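Local coordinates for protein beta-fructofuranosidase, insoluble isoenzyme CWINV1 (Arabidopsis thaliana, PDB 2OXB) that hydrolyses sucrose and 1-kestose and, more weakly, neokestose and levan, as a cell-wall invertase of glycosyl hydrolase family 32, at residues P331-E334 with V335-L338. The protein carries 1 engineered substitution. Sequence-based numbering, arbitrary orientation.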
loop_
_atom_site.group_PDB
_atom_site.type_symbol
_atom_site.label_atom_id
_atom_site.label_comp_id
_atom_site.label_asym_id
_atom_site.label_seq_id
_atom_site.Cartn_x
_atom_site.Cartn_y
_atom_site.Cartn_z
ATOM N N PRO A 331 -1.943 -10.023 -1.071
ATOM C CA PRO A 331 -2.628 -10.058 0.227
ATOM C C PRO A 331 -2.372 -11.325 1.033
ATOM O O PRO A 331 -2.211 -12.404 0.476
ATOM C CB PRO A 331 -4.102 -9.886 -0.153
ATOM C CG PRO A 331 -4.155 -10.329 -1.580
ATOM C CD PRO A 331 -2.913 -9.735 -2.141
ATOM N N VAL A 332 -2.347 -11.171 2.351
ATOM C CA VAL A 332 -2.092 -12.270 3.276
ATOM C C VAL A 332 -3.070 -13.441 3.149
ATOM O O VAL A 332 -4.289 -13.285 3.245
ATOM C CB VAL A 332 -2.072 -11.758 4.737
ATOM C CG1 VAL A 332 -0.887 -10.826 4.935
ATOM C CG2 VAL A 332 -3.367 -11.021 5.062
ATOM N N ARG A 333 -2.508 -14.620 2.923
ATOM C CA ARG A 333 -3.293 -15.829 2.760
ATOM C C ARG A 333 -4.328 -15.984 3.864
ATOM O O ARG A 333 -5.468 -16.371 3.606
ATOM C CB ARG A 333 -2.369 -17.044 2.736
ATOM C CG ARG A 333 -1.215 -16.925 1.748
ATOM C CD ARG A 333 -1.699 -16.753 0.307
ATOM N NE ARG A 333 -0.592 -16.846 -0.650
ATOM C CZ ARG A 333 -0.735 -17.107 -1.949
ATOM N NH1 ARG A 333 -1.945 -17.307 -2.465
ATOM N NH2 ARG A 333 0.333 -17.181 -2.732
ATOM N N GLU A 334 -3.950 -15.673 5.094
ATOM C CA GLU A 334 -4.901 -15.822 6.186
ATOM C C GLU A 334 -6.190 -15.004 6.065
ATOM O O GLU A 334 -7.067 -15.096 6.926
ATOM C CB GLU A 334 -4.223 -15.525 7.521
ATOM C CG GLU A 334 -3.548 -14.196 7.577
ATOM C CD GLU A 334 -2.054 -14.311 7.821
ATOM O OE1 GLU A 334 -1.322 -14.788 6.912
ATOM O OE2 GLU A 334 -1.616 -13.923 8.939
ATOM N N VAL A 335 -6.326 -14.215 5.005
ATOM C CA VAL A 335 -7.540 -13.417 4.830
ATOM C C VAL A 335 -8.622 -14.246 4.131
ATOM O O VAL A 335 -9.816 -13.983 4.268
ATOM C CB VAL A 335 -7.254 -12.141 3.993
ATOM C CG1 VAL A 335 -6.838 -12.516 2.587
ATOM C CG2 VAL A 335 -8.486 -11.241 3.956
ATOM N N GLU A 336 -8.187 -15.262 3.395
ATOM C CA GLU A 336 -9.091 -16.125 2.652
ATOM C C GLU A 336 -9.939 -17.004 3.576
ATOM O O GLU A 336 -10.565 -17.970 3.137
ATOM C CB GLU A 336 -8.281 -17.001 1.708
ATOM C CG GLU A 336 -7.161 -16.260 1.010
ATOM C CD GLU A 336 -6.253 -17.181 0.229
ATOM O OE1 GLU A 336 -6.756 -17.837 -0.714
ATOM O OE2 GLU A 336 -5.042 -17.249 0.559
ATOM N N ARG A 337 -9.941 -16.669 4.861
ATOM C CA ARG A 337 -10.719 -17.401 5.846
ATOM C C ARG A 337 -12.127 -16.814 5.897
ATOM O O ARG A 337 -13.074 -17.456 6.352
ATOM C CB ARG A 337 -10.056 -17.285 7.214
ATOM C CG ARG A 337 -8.681 -17.909 7.243
ATOM C CD ARG A 337 -8.039 -17.762 8.588
ATOM N NE ARG A 337 -6.669 -18.268 8.581
ATOM C CZ ARG A 337 -5.852 -18.179 9.623
ATOM N NH1 ARG A 337 -6.273 -17.602 10.747
ATOM N NH2 ARG A 337 -4.622 -18.665 9.546
ATOM N N LEU A 338 -12.248 -15.578 5.428
ATOM C CA LEU A 338 -13.519 -14.870 5.403
ATOM C C LEU A 338 -14.325 -15.323 4.184
ATOM O O LEU A 338 -15.403 -14.795 3.900
ATOM C CB LEU A 338 -13.261 -13.354 5.342
ATOM C CG LEU A 338 -12.447 -12.683 6.459
ATOM C CD1 LEU A 338 -11.946 -11.318 6.003
ATOM C CD2 LEU A 338 -13.303 -12.529 7.691
#
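The guanidinium of Arg337 presents one face to CB of Glu334, which sits 3.6 Å above its plane and displaced from the centre of the group. The Arg337 chain is extended from CG to NE and passes alongside the backbone carbonyl of Glu334. The Glu334 carboxylate leads away and forms a salt bridge with Arg287. Glu336 OE2 lies beside the guanidinium of Arg333 and nearly level with it. The two side chains run side by side, their flat groups turned 33° apart. OE2 of Glu336 stays 4.3 Å from NH1 of Arg333, too far for a salt bridge. It rests instead against CD of Arg333, at 3.4 Å. OE1 of Glu336 forms a salt bridge with Arg339. With an alanine at Glu336, Arg339 would probably lose its carboxylate mate and the Arg333 methylenes their neighbour. CG2 of Val332 meets CB of Val335 at 4.2 Å, the side chains crossing at about a right angle. Val335 also packs on Ile57 and Ile314. Glu336 N donates a hydrogen bond to Arg333 O at 2.9 Å. The short 3-10 segment from Arg333 runs into a type I beta turn, Val335 to Leu338, in the loop between the propeller and sandwich domains of the family 32 fold.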